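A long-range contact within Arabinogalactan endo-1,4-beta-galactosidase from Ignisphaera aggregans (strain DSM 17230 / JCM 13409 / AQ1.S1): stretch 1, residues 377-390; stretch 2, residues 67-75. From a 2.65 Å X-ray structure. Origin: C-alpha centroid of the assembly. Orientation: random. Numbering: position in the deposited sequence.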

# COMPACT_ATOMS: atom_id res chain seq x y z
N LEU A 377 -1.17 -5.61 12.54
CA LEU A 377 -2.46 -5.72 13.22
C LEU A 377 -2.60 -7.09 13.89
O LEU A 377 -3.67 -7.43 14.40
CB LEU A 377 -3.61 -5.47 12.24
CG LEU A 377 -3.69 -4.05 11.67
CD1 LEU A 377 -4.75 -3.95 10.59
CD2 LEU A 377 -3.97 -3.04 12.78
N PHE A 378 -1.52 -7.86 13.87
CA PHE A 378 -1.43 -9.14 14.57
C PHE A 378 -0.24 -9.09 15.52
O PHE A 378 0.73 -8.39 15.25
CB PHE A 378 -1.27 -10.30 13.58
CG PHE A 378 -2.43 -10.47 12.64
CD1 PHE A 378 -2.55 -9.67 11.52
CD2 PHE A 378 -3.38 -11.45 12.87
CE1 PHE A 378 -3.62 -9.83 10.65
CE2 PHE A 378 -4.45 -11.61 12.00
CZ PHE A 378 -4.57 -10.80 10.89
N ASP A 379 -0.31 -9.83 16.62
CA ASP A 379 0.81 -9.86 17.56
C ASP A 379 1.89 -10.83 17.08
O ASP A 379 1.78 -11.42 16.00
CB ASP A 379 0.35 -10.22 18.98
CG ASP A 379 -0.31 -11.59 19.07
OD1 ASP A 379 0.06 -12.51 18.31
OD2 ASP A 379 -1.20 -11.75 19.93
N PHE A 380 2.93 -11.00 17.89
CA PHE A 380 4.09 -11.80 17.51
C PHE A 380 3.71 -13.27 17.35
O PHE A 380 4.33 -14.00 16.58
CB PHE A 380 5.20 -11.65 18.55
CG PHE A 380 5.57 -10.22 18.84
CD1 PHE A 380 5.36 -9.23 17.89
CD2 PHE A 380 6.11 -9.86 20.06
CE1 PHE A 380 5.69 -7.92 18.15
CE2 PHE A 380 6.45 -8.54 20.32
CZ PHE A 380 6.23 -7.57 19.36
N ASN A 381 2.69 -13.70 18.08
CA ASN A 381 2.21 -15.07 18.01
C ASN A 381 1.23 -15.27 16.86
O ASN A 381 0.63 -16.33 16.71
CB ASN A 381 1.56 -15.47 19.33
CG ASN A 381 2.52 -15.37 20.50
OD1 ASN A 381 3.71 -15.67 20.38
ND2 ASN A 381 2.01 -14.93 21.65
N GLY A 382 1.07 -14.23 16.04
CA GLY A 382 0.23 -14.31 14.85
C GLY A 382 -1.24 -14.16 15.15
O GLY A 382 -2.08 -14.34 14.27
N ARG A 383 -1.57 -13.82 16.39
CA ARG A 383 -2.95 -13.67 16.81
C ARG A 383 -3.46 -12.26 16.52
O ARG A 383 -2.74 -11.28 16.68
CB ARG A 383 -3.09 -13.99 18.30
CG ARG A 383 -4.48 -13.78 18.87
CD ARG A 383 -4.58 -14.34 20.27
NE ARG A 383 -5.89 -14.14 20.87
CZ ARG A 383 -6.32 -14.74 21.97
NH1 ARG A 383 -5.54 -15.60 22.61
NH2 ARG A 383 -7.54 -14.49 22.44
N ALA A 384 -4.71 -12.18 16.07
CA ALA A 384 -5.32 -10.90 15.72
C ALA A 384 -5.43 -9.99 16.93
O ALA A 384 -6.01 -10.36 17.95
CB ALA A 384 -6.69 -11.13 15.10
N LEU A 385 -4.88 -8.79 16.80
CA LEU A 385 -5.01 -7.78 17.84
C LEU A 385 -6.46 -7.30 17.90
O LEU A 385 -7.14 -7.26 16.88
CB LEU A 385 -4.07 -6.60 17.57
CG LEU A 385 -2.58 -6.92 17.53
CD1 LEU A 385 -1.79 -5.71 17.06
CD2 LEU A 385 -2.08 -7.39 18.89
N PRO A 386 -6.93 -6.92 19.10
CA PRO A 386 -8.32 -6.44 19.21
C PRO A 386 -8.55 -5.13 18.46
O PRO A 386 -9.69 -4.68 18.37
CB PRO A 386 -8.52 -6.26 20.72
CG PRO A 386 -7.15 -6.14 21.29
CD PRO A 386 -6.26 -6.97 20.41
N SER A 387 -7.49 -4.52 17.94
CA SER A 387 -7.60 -3.29 17.17
C SER A 387 -7.89 -3.57 15.69
O SER A 387 -8.04 -2.64 14.90
CB SER A 387 -6.33 -2.45 17.31
OG SER A 387 -5.18 -3.20 16.96
N LEU A 388 -7.96 -4.84 15.33
CA LEU A 388 -8.27 -5.23 13.96
C LEU A 388 -9.75 -5.03 13.68
O LEU A 388 -10.18 -5.01 12.53
CB LEU A 388 -7.87 -6.69 13.71
CG LEU A 388 -8.03 -7.23 12.29
CD1 LEU A 388 -7.24 -6.43 11.27
CD2 LEU A 388 -7.63 -8.69 12.24
N LYS A 389 -10.54 -4.88 14.75
CA LYS A 389 -11.97 -4.66 14.62
C LYS A 389 -12.30 -3.20 14.32
O LYS A 389 -13.46 -2.81 14.27
CB LYS A 389 -12.69 -5.08 15.91
CG LYS A 389 -12.51 -6.54 16.28
CD LYS A 389 -13.16 -6.83 17.62
CE LYS A 389 -12.99 -8.29 18.01
NZ LYS A 389 -13.56 -8.56 19.36
N VAL A 390 -11.26 -2.39 14.13
CA VAL A 390 -11.46 -0.97 13.86
C VAL A 390 -12.16 -0.78 12.51
O VAL A 390 -12.90 0.18 12.33
CB VAL A 390 -10.11 -0.20 13.86
CG1 VAL A 390 -9.22 -0.65 12.71
CG2 VAL A 390 -10.35 1.30 13.81
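Stretch 2 67-75: GKYYDENGV

Stretch 2 (Gly67 to Val75) packs against the segment from Phe378 to Lys389 as an extended strand-like run that ends in a tight turn; the two stretches bury 555 Å² between them, both sides summed. Neither forms a regular helix or strand at the contact, and the backbones meet in a single beta bridge, Arg383 with Tyr70, CA to CA 4.4 Å. The chains run in the same direction here, Gly382 lying nearest Tyr69, Arg383 nearest Tyr70 and Ala384 nearest Asp71.

Gly67 makes no contact. Lys68 is extended (phi/psi -124/139) and meets stretch 1 through its backbone: its O lies 3.8 Å from Gly382 CA, while the end of its side chain leads away. A CB on Gly382 would clash with this Lys68 O, and the positive phi of Gly382, at the end of a type I turn from Asp379, also favours glycine. Tyr69 (-110/140, chi1 m) turns its ring edge toward the face of Phe378, centroids 5.1 Å apart and planes at 71°, with Tyr69 CD1 3.9 Å from Phe378 CD2. Its CA makes a CA-H...O contact of 3.4 Å with Gly382 O.

Tyr70 (-123/144, chi1 m) is the centre of the bridge. Its N donates to Gly382 O at 2.9 Å, nearly straight at 163°, and its O accepts from Ala384 N at 2.8 Å, so that one residue of stretch 2 is tied to the residues before and after Arg383. Tyr70 O also receives a CA-H...O contact from Arg383 CA at 3.6 Å, and the Tyr70 ring reaches Asn381 O, 3.5 Å from its CD1.

At Asp71 the CB points away from stretch 1, and the side chain serves its own turn instead: OD1 accepts from Val75 N at 2.8 Å and, weakly, from Gly74 N at 2.9 Å. Asp71 to Gly74 form a type I turn, which presents carbonyl oxygens to the extended Arg383 side chain. Glu72 O accepts from Arg383 NH2 at 3.0 Å, near the guanidinium plane, whereas Asn73 O and Gly74 CA lie over one guanidinium face. The Glu72 side chain starts away from stretch 1 but bends back (chi1 t, chi2 p): OE2 forms a salt bridge with Lys389 NZ at 3.4 Å, its hydrogen bond weak, and lies 3.7 Å from Pro386 CB. Gly74 leaves room for the arginine, since a CB there would clash with Arg383 NH1. Val75 is out of reach.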

# COMPACT_ATOMS: atom_id res chain seq x y z
N GLY A 67 4.14 -19.92 8.58
CA GLY A 67 3.54 -18.95 9.47
C GLY A 67 2.04 -19.13 9.59
O GLY A 67 1.37 -19.45 8.60
N LYS A 68 1.51 -18.92 10.79
CA LYS A 68 0.10 -19.15 11.08
C LYS A 68 -0.58 -17.90 11.65
O LYS A 68 0.00 -17.20 12.47
CB LYS A 68 -0.06 -20.31 12.06
CG LYS A 68 0.44 -21.65 11.54
CD LYS A 68 0.34 -22.73 12.61
CE LYS A 68 0.79 -24.09 12.09
NZ LYS A 68 -0.10 -24.60 11.01
N TYR A 69 -1.80 -17.65 11.20
CA TYR A 69 -2.61 -16.54 11.69
C TYR A 69 -3.78 -17.05 12.53
O TYR A 69 -4.41 -18.05 12.19
CB TYR A 69 -3.14 -15.69 10.54
CG TYR A 69 -2.06 -14.93 9.80
CD1 TYR A 69 -1.67 -13.66 10.22
CD2 TYR A 69 -1.44 -15.47 8.69
CE1 TYR A 69 -0.68 -12.96 9.55
CE2 TYR A 69 -0.45 -14.78 8.01
CZ TYR A 69 -0.08 -13.53 8.44
OH TYR A 69 0.90 -12.84 7.77
N TYR A 70 -4.06 -16.36 13.63
CA TYR A 70 -5.12 -16.75 14.55
C TYR A 70 -6.13 -15.61 14.73
O TYR A 70 -5.76 -14.44 14.74
CB TYR A 70 -4.53 -17.16 15.90
CG TYR A 70 -3.50 -18.26 15.80
CD1 TYR A 70 -2.18 -17.98 15.49
CD2 TYR A 70 -3.86 -19.59 16.00
CE1 TYR A 70 -1.24 -18.99 15.39
CE2 TYR A 70 -2.93 -20.60 15.91
CZ TYR A 70 -1.62 -20.30 15.60
OH TYR A 70 -0.69 -21.30 15.50
N ASP A 71 -7.40 -15.98 14.88
CA ASP A 71 -8.48 -15.00 14.99
C ASP A 71 -8.52 -14.38 16.39
O ASP A 71 -7.62 -14.60 17.20
CB ASP A 71 -9.82 -15.65 14.66
CG ASP A 71 -10.18 -16.77 15.62
OD1 ASP A 71 -9.28 -17.21 16.38
OD2 ASP A 71 -11.34 -17.21 15.63
N GLU A 72 -9.58 -13.62 16.66
CA GLU A 72 -9.73 -12.93 17.94
C GLU A 72 -9.73 -13.92 19.10
O GLU A 72 -9.25 -13.60 20.19
CB GLU A 72 -11.02 -12.11 17.94
CG GLU A 72 -11.28 -11.32 19.23
CD GLU A 72 -10.32 -10.15 19.41
OE1 GLU A 72 -9.44 -9.95 18.54
OE2 GLU A 72 -10.45 -9.42 20.41
N ASN A 73 -10.27 -15.11 18.87
CA ASN A 73 -10.32 -16.14 19.90
C ASN A 73 -8.99 -16.88 20.04
O ASN A 73 -8.75 -17.55 21.04
CB ASN A 73 -11.45 -17.13 19.60
CG ASN A 73 -12.82 -16.53 19.81
OD1 ASN A 73 -13.04 -15.75 20.73
ND2 ASN A 73 -13.76 -16.90 18.94
N GLY A 74 -8.13 -16.74 19.04
CA GLY A 74 -6.80 -17.31 19.09
C GLY A 74 -6.69 -18.69 18.47
O GLY A 74 -5.73 -19.42 18.73
N VAL A 75 -7.67 -19.05 17.65
CA VAL A 75 -7.67 -20.33 16.95
C VAL A 75 -7.23 -20.12 15.50
O VAL A 75 -7.46 -19.05 14.93
CB VAL A 75 -9.07 -21.01 17.00
CG1 VAL A 75 -10.01 -20.44 15.94
CG2 VAL A 75 -8.94 -22.52 16.83